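Local atomic coordinates of protein Kinase A (Toxoplasma gondii, PDB entry 5J3U), a protein that binds cyclic AMP in two cyclic nucleotide-binding domains and, like related regulatory chains, probably inhibits the catalytic subunit of protein kinase A. Residues 14-19 / 28-33; 55-60 / 97-102; 242-245 / 250-253; 159-164 / 182-187. All blocks are in the same frame, centred on the assembly; numbering follows the deposited sequence.

Interaction 1 of 4, residues 14-19 / 28-33; sequences RILRQS and KDLNTV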
loop_
_atom_site.group_PDB
_atom_site.type_symbol
_atom_site.label_atom_id
_atom_site.label_comp_id
_atom_site.label_asym_id
_atom_site.label_seq_id
_atom_site.Cartn_x
_atom_site.Cartn_y
_atom_site.Cartn_z
ATOM N N ARG A 14 -1.254 8.237 10.549
ATOM C CA ARG A 14 -0.937 8.444 9.127
ATOM C C ARG A 14 -0.156 7.226 8.569
ATOM O O ARG A 14 -0.507 6.668 7.517
ATOM C CB ARG A 14 -0.166 9.768 8.951
ATOM C CG ARG A 14 0.286 10.079 7.523
ATOM C CD ARG A 14 1.146 11.355 7.401
ATOM N NE ARG A 14 2.360 11.311 8.239
ATOM C CZ ARG A 14 3.481 10.614 7.993
ATOM N NH1 ARG A 14 3.624 9.861 6.900
ATOM N NH2 ARG A 14 4.484 10.665 8.875
ATOM N N ILE A 15 0.867 6.794 9.280
ATOM C CA ILE A 15 1.709 5.676 8.790
ATOM C C ILE A 15 0.931 4.371 8.858
ATOM O O ILE A 15 1.038 3.537 7.948
ATOM C CB ILE A 15 3.132 5.543 9.436
ATOM C CG1 ILE A 15 3.082 5.366 10.932
ATOM C CG2 ILE A 15 3.976 6.785 9.121
ATOM C CD1 ILE A 15 4.457 5.188 11.582
ATOM N N LEU A 16 0.061 4.207 9.849
ATOM C CA LEU A 16 -0.691 2.947 9.943
ATOM C C LEU A 16 -1.713 2.809 8.843
ATOM O O LEU A 16 -1.850 1.730 8.258
ATOM C CB LEU A 16 -1.404 2.760 11.285
ATOM C CG LEU A 16 -0.581 2.141 12.403
ATOM C CD1 LEU A 16 -1.464 2.102 13.643
ATOM C CD2 LEU A 16 -0.090 0.736 12.096
ATOM N N ARG A 17 -2.438 3.871 8.569
ATOM C CA ARG A 17 -3.415 3.860 7.515
ATOM C C ARG A 17 -2.772 3.534 6.174
ATOM O O ARG A 17 -3.403 2.884 5.358
ATOM C CB ARG A 17 -4.127 5.206 7.419
ATOM C CG ARG A 17 -5.098 5.326 6.265
ATOM C CD ARG A 17 -6.195 4.257 6.316
ATOM N NE ARG A 17 -7.085 4.464 7.488
ATOM C CZ ARG A 17 -7.909 3.536 8.010
ATOM N NH1 ARG A 17 -7.954 2.311 7.487
ATOM N NH2 ARG A 17 -8.671 3.822 9.087
ATOM N N GLN A 18 -1.542 3.998 5.935
ATOM C CA GLN A 18 -0.819 3.632 4.693
ATOM C C GLN A 18 -0.164 2.254 4.676
ATOM O O GLN A 18 0.276 1.804 3.618
ATOM C CB GLN A 18 0.225 4.707 4.352
ATOM C CG GLN A 18 -0.399 6.040 3.958
ATOM C CD GLN A 18 -1.479 5.880 2.888
ATOM O OE1 GLN A 18 -1.236 5.296 1.848
ATOM N NE2 GLN A 18 -2.689 6.356 3.179
ATOM N N SER A 19 -0.091 1.579 5.805
ATOM C CA SER A 19 0.616 0.311 5.897
ATOM C C SER A 19 -0.281 -0.780 5.335
ATOM O O SER A 19 -1.427 -0.925 5.771
ATOM C CB SER A 19 0.916 -0.006 7.332
ATOM O OG SER A 19 1.642 -1.210 7.464
ATOM N N LYS A 28 -12.180 3.260 14.088
ATOM C CA LYS A 28 -12.123 2.846 15.475
ATOM C C LYS A 28 -11.172 1.694 15.743
ATOM O O LYS A 28 -10.482 1.732 16.755
ATOM C CB LYS A 28 -13.512 2.585 16.030
ATOM C CG LYS A 28 -14.347 3.866 16.149
ATOM C CD LYS A 28 -15.407 3.691 17.231
ATOM C CE LYS A 28 -16.387 4.854 17.338
ATOM N NZ LYS A 28 -17.182 4.738 18.631
ATOM N N ASP A 29 -11.135 0.713 14.856
ATOM C CA ASP A 29 -10.153 -0.422 14.932
ATOM C C ASP A 29 -8.745 0.046 14.801
ATOM O O ASP A 29 -7.844 -0.421 15.520
ATOM C CB ASP A 29 -10.399 -1.499 13.908
ATOM C CG ASP A 29 -11.470 -2.473 14.297
ATOM O OD1 ASP A 29 -11.863 -2.544 15.496
ATOM O OD2 ASP A 29 -11.939 -3.211 13.411
ATOM N N LEU A 30 -8.530 1.022 13.916
ATOM C CA LEU A 30 -7.233 1.602 13.799
ATOM C C LEU A 30 -6.875 2.349 15.123
ATOM O O LEU A 30 -5.756 2.218 15.623
ATOM C CB LEU A 30 -7.130 2.515 12.581
ATOM C CG LEU A 30 -5.704 2.801 12.084
ATOM C CD1 LEU A 30 -5.147 1.594 11.367
ATOM C CD2 LEU A 30 -5.662 3.995 11.158
ATOM N N ASN A 31 -7.843 3.075 15.690
ATOM C CA ASN A 31 -7.632 3.715 16.999
ATOM C C ASN A 31 -7.261 2.722 18.132
ATOM O O ASN A 31 -6.382 3.009 18.940
ATOM C CB ASN A 31 -8.796 4.612 17.370
ATOM C CG ASN A 31 -8.549 5.364 18.643
ATOM O OD1 ASN A 31 -9.075 5.004 19.716
ATOM N ND2 ASN A 31 -7.733 6.388 18.556
ATOM N N THR A 32 -7.914 1.591 18.184
ATOM C CA THR A 32 -7.581 0.512 19.113
ATOM C C THR A 32 -6.177 -0.065 18.943
ATOM O O THR A 32 -5.435 -0.225 19.893
ATOM C CB THR A 32 -8.618 -0.560 18.938
ATOM O OG1 THR A 32 -9.859 0.007 19.306
ATOM C CG2 THR A 32 -8.376 -1.830 19.757
ATOM N N VAL A 33 -5.789 -0.296 17.690
ATOM C CA VAL A 33 -4.381 -0.641 17.391
ATOM C C VAL A 33 -3.431 0.455 17.873
ATOM O O VAL A 33 -2.445 0.155 18.544
ATOM C CB VAL A 33 -4.150 -0.903 15.861
ATOM C CG1 VAL A 33 -2.675 -1.097 15.596
ATOM C CG2 VAL A 33 -4.959 -2.092 15.368
#
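Leu16 and Leu30 meet between two helices that leave opposite ends of a short loop. The apolar contacts come first. Leu30 CD1 rests on Leu16 CB at 3.9 Å, so one branch of Leu30 lies against the root of the other leucine. Further along, Leu16 CD1 reaches Val33 CG1, also at 3.9 Å, and these two side chains meet at a slant. Phe22 of the connecting loop touches Leu16, Leu30 and Val33 and fills out the same apolar cluster. Val33 also packs on Ile122 and Val123, so helix 116-138 closes one side of this small core.

The second kind of contact pairs an apolar branch with a charged, flat group. Leu30 CD2 lies over one face of the Arg17 guanidinium, 3.7 Å from Arg17 NH2. Arg17 starts with CG anti to its own backbone N (chi1 175°), then bends at chi2 and chi3. These bends fold the chain across the other branch of Leu30. Leu30 thus touches Leu16 with CD1 and Arg17 with CD2. The polar end of Arg17 is held by the loop: Arg17 NH1 is hydrogen-bonded to Leu25 O. Asn23 ND2 meanwhile binds Arg17 O.

The axes of the two helical segments come no closer than 10.8 Å and their directions differ by 120°. Side chains therefore bridge the gap. A helix, a short loop and a second helix packed in this way are consistent with the N3A motif of cyclic nucleotide-binding domains.

Interaction 2 of 4, residues 55-60 / 97-102; sequences GECLYI and APRAAT. With CMP (adenosine-3',5'-cyclic-monophosphate), chain C.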
loop_
_atom_site.group_PDB
_atom_site.type_symbol
_atom_site.label_atom_id
_atom_site.label_comp_id
_atom_site.label_asym_id
_atom_site.label_seq_id
_atom_site.Cartn_x
_atom_site.Cartn_y
_atom_site.Cartn_z
ATOM N N GLY A 55 8.449 -15.095 17.432
ATOM C CA GLY A 55 7.970 -13.697 17.271
ATOM C C GLY A 55 6.714 -13.398 18.098
ATOM O O GLY A 55 5.698 -14.134 18.009
ATOM N N GLU A 56 6.755 -12.351 18.925
ATOM C CA GLU A 56 5.544 -11.991 19.689
ATOM C C GLU A 56 5.085 -10.585 19.441
ATOM O O GLU A 56 4.169 -10.145 20.097
ATOM C CB GLU A 56 5.704 -12.232 21.200
ATOM C CG GLU A 56 6.185 -13.624 21.604
ATOM C CD GLU A 56 5.307 -14.783 21.133
ATOM O OE1 GLU A 56 4.101 -14.630 20.836
ATOM O OE2 GLU A 56 5.847 -15.900 21.057
ATOM N N CYS A 57 5.695 -9.904 18.488
ATOM C CA CYS A 57 5.262 -8.586 18.098
ATOM C C CYS A 57 5.700 -8.261 16.672
ATOM O O CYS A 57 6.518 -8.987 16.076
ATOM C CB CYS A 57 5.848 -7.579 19.061
ATOM S SG CYS A 57 7.637 -7.555 19.056
ATOM N N LEU A 58 5.172 -7.155 16.147
ATOM C CA LEU A 58 5.636 -6.565 14.921
ATOM C C LEU A 58 5.937 -5.120 15.185
ATOM O O LEU A 58 5.605 -4.612 16.256
ATOM C CB LEU A 58 4.610 -6.764 13.824
ATOM C CG LEU A 58 3.244 -6.052 13.928
ATOM C CD1 LEU A 58 3.383 -4.556 13.689
ATOM C CD2 LEU A 58 2.287 -6.625 12.889
ATOM N N TYR A 59 6.617 -4.492 14.248
ATOM C CA TYR A 59 6.980 -3.092 14.333
ATOM C C TYR A 59 6.601 -2.321 13.096
ATOM O O TYR A 59 6.600 -2.855 11.990
ATOM C CB TYR A 59 8.509 -2.984 14.458
ATOM C CG TYR A 59 9.053 -3.716 15.649
ATOM C CD1 TYR A 59 9.122 -3.091 16.907
ATOM C CD2 TYR A 59 9.464 -5.027 15.543
ATOM C CE1 TYR A 59 9.607 -3.751 17.998
ATOM C CE2 TYR A 59 9.971 -5.689 16.639
ATOM C CZ TYR A 59 10.028 -5.046 17.857
ATOM O OH TYR A 59 10.507 -5.727 18.930
ATOM N N ILE A 60 6.376 -1.016 13.277
ATOM C CA ILE A 60 6.330 -0.107 12.164
ATOM C C ILE A 60 7.298 1.051 12.397
ATOM O O ILE A 60 7.499 1.507 13.525
ATOM C CB ILE A 60 4.875 0.323 11.868
ATOM C CG1 ILE A 60 4.827 1.127 10.565
ATOM C CG2 ILE A 60 4.311 1.141 13.010
ATOM C CD1 ILE A 60 3.458 1.207 9.901
ATOM N N ALA A 97 5.031 -18.565 12.532
ATOM C CA ALA A 97 6.291 -19.178 12.176
ATOM C C ALA A 97 7.437 -18.457 12.871
ATOM O O ALA A 97 7.285 -17.313 13.300
ATOM C CB ALA A 97 6.464 -19.094 10.687
ATOM N N PRO A 98 8.618 -19.110 12.948
ATOM C CA PRO A 98 9.727 -18.415 13.547
ATOM C C PRO A 98 10.112 -17.221 12.684
ATOM O O PRO A 98 9.798 -17.165 11.480
ATOM C CB PRO A 98 10.843 -19.490 13.580
ATOM C CG PRO A 98 10.136 -20.797 13.427
ATOM C CD PRO A 98 9.013 -20.463 12.493
ATOM N N ARG A 99 10.804 -16.275 13.281
ATOM C CA ARG A 99 11.353 -15.140 12.485
ATOM C C ARG A 99 12.099 -15.634 11.203
ATOM O O ARG A 99 12.981 -16.469 11.283
ATOM C CB ARG A 99 12.333 -14.330 13.345
ATOM C CG ARG A 99 11.733 -13.686 14.611
ATOM C CD ARG A 99 10.603 -12.710 14.237
ATOM N NE ARG A 99 10.258 -11.869 15.371
ATOM C CZ ARG A 99 9.212 -11.047 15.399
ATOM N NH1 ARG A 99 8.411 -10.939 14.358
ATOM N NH2 ARG A 99 8.957 -10.358 16.503
ATOM N N ALA A 100 11.766 -15.083 10.051
ATOM C CA ALA A 100 12.318 -15.496 8.763
ATOM C C ALA A 100 13.599 -14.755 8.357
ATOM O O ALA A 100 14.191 -15.062 7.314
ATOM C CB ALA A 100 11.276 -15.280 7.698
ATOM N N ALA A 101 14.006 -13.768 9.140
ATOM C CA ALA A 101 15.167 -12.956 8.884
ATOM C C ALA A 101 15.554 -12.251 10.212
ATOM O O ALA A 101 14.771 -12.220 11.164
ATOM C CB ALA A 101 14.875 -11.903 7.796
ATOM N N THR A 102 16.760 -11.716 10.234
ATOM C CA THR A 102 17.294 -10.916 11.301
ATOM C C THR A 102 17.135 -9.451 10.873
ATOM O O THR A 102 17.348 -9.106 9.714
ATOM C CB THR A 102 18.791 -11.305 11.502
ATOM O OG1 THR A 102 18.862 -12.596 12.110
ATOM C CG2 THR A 102 19.558 -10.287 12.290
HETATM P P CMP C . 9.413 -11.866 10.516
HETATM O O1P CMP C . 9.801 -13.223 9.859
HETATM O O2P CMP C . 8.419 -11.955 11.642
HETATM O "O5'" CMP C . 10.827 -11.335 11.072
HETATM C "C5'" CMP C . 11.825 -11.025 10.098
HETATM C "C4'" CMP C . 11.261 -9.984 9.155
HETATM O "O4'" CMP C . 12.120 -9.493 8.170
HETATM C "C3'" CMP C . 10.042 -10.487 8.434
HETATM O "O3'" CMP C . 9.027 -10.758 9.402
HETATM C "C2'" CMP C . 9.857 -9.333 7.496
HETATM O "O2'" CMP C . 9.118 -8.288 8.098
HETATM C "C1'" CMP C . 11.283 -8.874 7.200
HETATM N N9 CMP C . 11.739 -9.259 5.843
HETATM C C8 CMP C . 12.060 -8.360 4.857
HETATM N N7 CMP C . 12.403 -9.031 3.716
HETATM C C5 CMP C . 12.264 -10.315 3.947
HETATM C C6 CMP C . 12.460 -11.537 3.131
HETATM N N6 CMP C . 12.872 -11.459 1.843
HETATM N N1 CMP C . 12.216 -12.698 3.736
HETATM C C2 CMP C . 11.773 -12.830 5.020
HETATM N N3 CMP C . 11.590 -11.758 5.833
HETATM C C4 CMP C . 11.825 -10.498 5.353
HETATM O O HOH W 1 6.817 -16.775 15.895
#
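This contact belongs to the phosphate-binding cassette of the first cyclic nucleotide-binding domain, where Arg99 lies between the cyclic phosphate of cAMP and the backbone of Cys57. Two guanidinium nitrogens grip one carbonyl oxygen. Arg99 NH2 is 2.8 Å from Cys57 O, with a fairly straight bond of 159°. Arg99 NH1 is 3.2 Å from Cys57 O, a more bent bond that nonetheless meets the carbonyl nearly end-on. The oxygen lies in the guanidinium plane. NH1 also turns to the ligand and binds cAMP O2P at 2.9 Å, again at the edge of the group. Its third link, to Gly89 O, is weak.

One face of the guanidinium is covered by Gly55, whose CA is 3.5 Å from Arg99 CZ. The backbone can come this close because Gly55 has no side chain; a CB there would run into the guanidinium. Cys57 opens strand 57-61 of the domain's beta sandwich, so this pair of hydrogen bonds ties the phosphate-holding arginine to the sheet. Arg99 bends at chi2 (-60°), then runs out nearly straight to Cys57.

The cassette's backbone takes the other phosphate oxygen: Ala100 N donates to cAMP O1P at 2.7 Å, nearly straight. Ala101 CB lies against the ribose and the base. Gly89 N, Glu90 OE1 and Ala92 N add further hydrogen bonds to the ligand. Away from the phosphate, a water bridges the segments, accepting from Gly55 N at 2.8 Å and donating to Ala97 O at 2.7 Å.

Interaction 3 of 4, residues 242-245 / 250-253; sequences SFKR and VQDL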
loop_
_atom_site.group_PDB
_atom_site.type_symbol
_atom_site.label_atom_id
_atom_site.label_comp_id
_atom_site.label_asym_id
_atom_site.label_seq_id
_atom_site.Cartn_x
_atom_site.Cartn_y
_atom_site.Cartn_z
ATOM N N SER A 242 5.493 0.138 -7.362
ATOM C CA SER A 242 4.875 -1.190 -7.500
ATOM C C SER A 242 4.358 -1.440 -8.889
ATOM O O SER A 242 4.433 -2.548 -9.394
ATOM C CB SER A 242 3.716 -1.386 -6.532
ATOM O OG SER A 242 4.152 -1.064 -5.256
ATOM N N PHE A 243 3.777 -0.411 -9.511
ATOM C CA PHE A 243 3.328 -0.537 -10.879
ATOM C C PHE A 243 4.467 -0.938 -11.831
ATOM O O PHE A 243 4.361 -1.886 -12.639
ATOM C CB PHE A 243 2.701 0.791 -11.327
ATOM C CG PHE A 243 2.201 0.813 -12.738
ATOM C CD1 PHE A 243 3.041 1.220 -13.794
ATOM C CD2 PHE A 243 0.857 0.618 -13.024
ATOM C CE1 PHE A 243 2.565 1.296 -15.077
ATOM C CE2 PHE A 243 0.376 0.725 -14.319
ATOM C CZ PHE A 243 1.226 1.062 -15.344
ATOM N N LYS A 244 5.557 -0.192 -11.736
ATOM C CA LYS A 244 6.734 -0.465 -12.569
ATOM C C LYS A 244 7.340 -1.860 -12.264
ATOM O O LYS A 244 7.735 -2.563 -13.176
ATOM C CB LYS A 244 7.773 0.598 -12.325
ATOM C CG LYS A 244 7.441 1.980 -12.830
ATOM C CD LYS A 244 7.502 2.111 -14.324
ATOM C CE LYS A 244 7.113 3.559 -14.715
ATOM N NZ LYS A 244 7.150 3.837 -16.176
ATOM N N ARG A 245 7.361 -2.268 -11.000
ATOM C CA ARG A 245 8.059 -3.512 -10.632
ATOM C C ARG A 245 7.219 -4.768 -10.711
ATOM O O ARG A 245 7.795 -5.864 -10.726
ATOM C CB ARG A 245 8.653 -3.368 -9.269
ATOM C CG ARG A 245 9.782 -2.379 -9.289
ATOM C CD ARG A 245 10.359 -2.208 -7.928
ATOM N NE ARG A 245 11.513 -1.323 -8.005
ATOM C CZ ARG A 245 12.252 -0.966 -6.966
ATOM N NH1 ARG A 245 12.015 -1.460 -5.735
ATOM N NH2 ARG A 245 13.279 -0.148 -7.177
ATOM N N VAL A 250 2.109 -6.133 -18.796
ATOM C CA VAL A 250 0.841 -5.369 -18.816
ATOM C C VAL A 250 1.114 -3.865 -19.105
ATOM O O VAL A 250 0.285 -3.184 -19.680
ATOM C CB VAL A 250 0.013 -5.552 -17.551
ATOM C CG1 VAL A 250 -1.285 -4.761 -17.657
ATOM C CG2 VAL A 250 -0.286 -7.019 -17.324
ATOM N N GLN A 251 2.285 -3.384 -18.753
ATOM C CA GLN A 251 2.683 -1.996 -19.086
ATOM C C GLN A 251 2.717 -1.740 -20.577
ATOM O O GLN A 251 2.337 -0.633 -21.060
ATOM C CB GLN A 251 4.050 -1.678 -18.465
ATOM C CG GLN A 251 4.029 -1.732 -16.927
ATOM C CD GLN A 251 5.422 -1.676 -16.325
ATOM O OE1 GLN A 251 6.042 -2.726 -15.987
ATOM N NE2 GLN A 251 5.930 -0.479 -16.183
ATOM N N ASP A 252 3.149 -2.766 -21.319
ATOM C CA ASP A 252 3.151 -2.708 -22.795
ATOM C C ASP A 252 1.752 -2.726 -23.334
ATOM O O ASP A 252 1.441 -1.982 -24.285
ATOM C CB ASP A 252 3.972 -3.851 -23.420
ATOM C CG ASP A 252 5.418 -3.859 -22.996
ATOM O OD1 ASP A 252 6.028 -2.787 -22.814
ATOM O OD2 ASP A 252 5.977 -4.965 -22.893
ATOM N N LEU A 253 0.882 -3.560 -22.761
ATOM C CA LEU A 253 -0.534 -3.543 -23.166
ATOM C C LEU A 253 -1.176 -2.194 -22.930
ATOM O O LEU A 253 -1.962 -1.744 -23.740
ATOM C CB LEU A 253 -1.369 -4.591 -22.426
ATOM C CG LEU A 253 -1.052 -6.062 -22.509
ATOM C CD1 LEU A 253 -2.026 -6.834 -21.619
ATOM C CD2 LEU A 253 -1.177 -6.560 -23.951
#
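The Phe243 ring and the Gln251 amide are the flat groups here, and their planes stand 73° apart. Gln251 CG approaches the ring at a slant, 3.8 Å from Phe243 CE1. The two side chains slide past each other in opposite directions. Beyond Gln251, the ring meets Phe180 edge-to-face and packs on Leu217 and Ile218 of helix 215-219. Phe243 CG is anti to the backbone N (chi1 179°), which sends the ring out toward the other helix.

Gln251 extends beyond CG and pushes its amide in beside the first helix. There it crosses the Lys244 chain at about a right angle and lies against Lys244 CD. Lys244 points its CB away from Gln251, but a bend at chi2 (-72°) brings the middle of the chain, at CD, back across the amide. The charged end goes elsewhere: Lys244 NZ is hydrogen-bonded to Leu217 O and forms a salt bridge with Glu220.

Helices 240-246 and 250-257 follow one another across a short turn. Together with helix 215-219, which packs against the first of them, they are consistent with the B and C helices and the cassette helix of a cyclic nucleotide-binding domain.

Interaction 4 of 4, residues 159-164 / 182-187; sequences LRTEMF and IVEEGS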
loop_
_atom_site.group_PDB
_atom_site.type_symbol
_atom_site.label_atom_id
_atom_site.label_comp_id
_atom_site.label_asym_id
_atom_site.label_seq_id
_atom_site.Cartn_x
_atom_site.Cartn_y
_atom_site.Cartn_z
ATOM N N LEU A 159 -1.805 -3.414 -3.099
ATOM C CA LEU A 159 -2.972 -2.523 -3.222
ATOM C C LEU A 159 -3.418 -1.902 -1.907
ATOM O O LEU A 159 -3.330 -2.552 -0.854
ATOM C CB LEU A 159 -4.151 -3.284 -3.803
ATOM C CG LEU A 159 -3.993 -3.763 -5.230
ATOM C CD1 LEU A 159 -5.211 -4.476 -5.724
ATOM C CD2 LEU A 159 -3.682 -2.618 -6.192
ATOM N N ARG A 160 -3.871 -0.651 -1.984
ATOM C CA ARG A 160 -4.598 0.042 -0.911
ATOM C C ARG A 160 -5.952 0.448 -1.434
ATOM O O ARG A 160 -6.165 0.354 -2.642
ATOM C CB ARG A 160 -3.834 1.258 -0.416
ATOM C CG ARG A 160 -2.476 0.920 0.149
ATOM C CD ARG A 160 -1.717 2.212 0.395
ATOM N NE ARG A 160 -0.408 2.033 0.975
ATOM C CZ ARG A 160 0.723 1.783 0.312
ATOM N NH1 ARG A 160 0.754 1.601 -1.017
ATOM N NH2 ARG A 160 1.851 1.656 1.017
ATOM N N THR A 161 -6.900 0.710 -0.552
ATOM C CA THR A 161 -8.267 1.109 -0.960
ATOM C C THR A 161 -8.526 2.502 -0.493
ATOM O O THR A 161 -8.153 2.849 0.630
ATOM C CB THR A 161 -9.330 0.149 -0.418
ATOM O OG1 THR A 161 -9.157 -1.106 -1.102
ATOM C CG2 THR A 161 -10.722 0.637 -0.659
ATOM N N GLU A 162 -9.167 3.294 -1.319
ATOM C CA GLU A 162 -9.610 4.644 -0.916
ATOM C C GLU A 162 -11.076 4.859 -1.379
ATOM O O GLU A 162 -11.456 4.339 -2.430
ATOM C CB GLU A 162 -8.748 5.715 -1.577
ATOM C CG GLU A 162 -7.293 5.683 -1.132
ATOM C CD GLU A 162 -6.422 6.783 -1.754
ATOM O OE1 GLU A 162 -6.934 7.627 -2.521
ATOM O OE2 GLU A 162 -5.192 6.754 -1.467
ATOM N N MET A 163 -11.871 5.587 -0.586
ATOM C CA MET A 163 -13.283 5.884 -0.895
ATOM C C MET A 163 -13.385 7.371 -1.213
ATOM O O MET A 163 -12.786 8.196 -0.528
ATOM C CB MET A 163 -14.181 5.530 0.318
ATOM C CG MET A 163 -15.683 5.635 0.066
ATOM S SD MET A 163 -16.330 4.287 -0.951
ATOM C CE MET A 163 -16.152 2.919 0.192
ATOM N N PHE A 164 -14.136 7.714 -2.256
ATOM C CA PHE A 164 -14.348 9.078 -2.661
ATOM C C PHE A 164 -15.865 9.301 -2.803
ATOM O O PHE A 164 -16.535 8.573 -3.514
ATOM C CB PHE A 164 -13.689 9.333 -3.999
ATOM C CG PHE A 164 -12.185 9.333 -3.937
ATOM C CD1 PHE A 164 -11.460 8.165 -4.055
ATOM C CD2 PHE A 164 -11.497 10.535 -3.745
ATOM C CE1 PHE A 164 -10.063 8.202 -4.007
ATOM C CE2 PHE A 164 -10.118 10.577 -3.727
ATOM C CZ PHE A 164 -9.399 9.397 -3.844
ATOM N N ILE A 182 -7.826 1.250 -9.978
ATOM C CA ILE A 182 -8.834 0.377 -10.529
ATOM C C ILE A 182 -10.112 0.549 -9.666
ATOM O O ILE A 182 -10.064 0.538 -8.416
ATOM C CB ILE A 182 -8.417 -1.087 -10.508
ATOM C CG1 ILE A 182 -6.936 -1.267 -10.953
ATOM C CG2 ILE A 182 -9.391 -1.848 -11.371
ATOM C CD1 ILE A 182 -6.402 -2.683 -10.731
ATOM N N VAL A 183 -11.249 0.754 -10.308
ATOM C CA VAL A 183 -12.448 0.994 -9.597
ATOM C C VAL A 183 -12.915 -0.376 -9.074
ATOM O O VAL A 183 -13.185 -1.284 -9.863
ATOM C CB VAL A 183 -13.569 1.563 -10.503
ATOM C CG1 VAL A 183 -14.842 1.721 -9.732
ATOM C CG2 VAL A 183 -13.178 2.926 -11.128
ATOM N N GLU A 184 -13.060 -0.478 -7.779
ATOM C CA GLU A 184 -13.609 -1.720 -7.162
ATOM C C GLU A 184 -15.141 -1.746 -7.210
ATOM O O GLU A 184 -15.743 -2.785 -7.503
ATOM C CB GLU A 184 -13.187 -1.813 -5.694
ATOM C CG GLU A 184 -11.693 -1.872 -5.466
ATOM C CD GLU A 184 -11.296 -1.976 -3.976
ATOM O OE1 GLU A 184 -11.873 -2.897 -3.300
ATOM O OE2 GLU A 184 -10.405 -1.182 -3.519
ATOM N N GLU A 185 -15.757 -0.622 -6.857
ATOM C CA GLU A 185 -17.201 -0.422 -6.872
ATOM C C GLU A 185 -17.478 1.068 -7.060
ATOM O O GLU A 185 -16.635 1.906 -6.716
ATOM C CB GLU A 185 -17.855 -0.859 -5.549
ATOM C CG GLU A 185 -17.721 -2.321 -5.162
ATOM C CD GLU A 185 -18.666 -2.668 -3.988
ATOM O OE1 GLU A 185 -19.862 -2.921 -4.234
ATOM O OE2 GLU A 185 -18.198 -2.681 -2.851
ATOM N N GLY A 186 -18.691 1.398 -7.511
ATOM C CA GLY A 186 -19.068 2.771 -7.795
ATOM C C GLY A 186 -18.674 3.235 -9.168
ATOM O O GLY A 186 -18.515 2.458 -10.076
ATOM N N SER A 187 -18.502 4.542 -9.322
ATOM C CA SER A 187 -18.423 5.124 -10.623
ATOM C C SER A 187 -17.599 6.404 -10.585
ATOM O O SER A 187 -17.494 7.052 -9.548
ATOM C CB SER A 187 -19.854 5.437 -11.118
ATOM O OG SER A 187 -19.883 5.887 -12.458
#
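Thr161 and Glu184 approach at a slant, and the hydroxyl of one meets the carboxylate of the other. Their CA atoms are 8.7 Å apart, too far for the backbones to pair. Strand 232-239 runs between strands 159-165 and 179-183 in the sheet, and the two side chains bridge over it. Most of the reach comes from Glu184, whose chain is fully extended beyond CG (chi2 -180°) and points toward Thr161.

Thr161 OG1 donates to Glu184 OE2 at 2.7 Å. The oxygen receives it on its syn lone pair, the side of OE1. The methyl group lies close by as well, with Thr161 CG2 3.4 Å from Glu184 OE2. Thr161 OG1 sits beside its own backbone N (chi1 -68°), and CG2 takes the position anti to that N. The threonine therefore turns both branches to the same carboxylate oxygen.

The chain turns a corner at Glu184, Glu185 and Gly186. Glu184 and Glu185 both face Lys234 in a classic beta bulge, and Glu185 forms a salt bridge with that lysine.

Helix 116-138 supplies further partners. Glu184 OE1 makes a salt bridge with Arg130 NH2, and Thr161 OG1 is hydrogen-bonded to Tyr134 OH. The two carboxylate oxygens thus have different jobs, one bound to a hydroxyl and one to an arginine. This probably fixes the rotation of the group and keeps Glu184 ionised.

In the fold
Interaction 2 is the one that holds a ligand, the cAMP of the first domain. Interaction 1 packs against it: Ser19 CB is 3.8 Å from Ile60 CD1, although the side chain of Leu16 is about 14 Å from a bound cAMP. Interaction 1 also reaches the second domain, where Gln18 O and Arg160 NE of interaction 4 are 2.7 Å apart in a probable hydrogen bond. Helix 116-138 touches interactions 1 and 4, at Val33 and at Thr161. Interactions 3 and 4 share the second domain without touching, their nearest atoms about 6 Å apart. The side chain of Phe243 of interaction 3 is about 9 Å from a bound cAMP. The centres of interactions 2 and 3 are 31 Å apart.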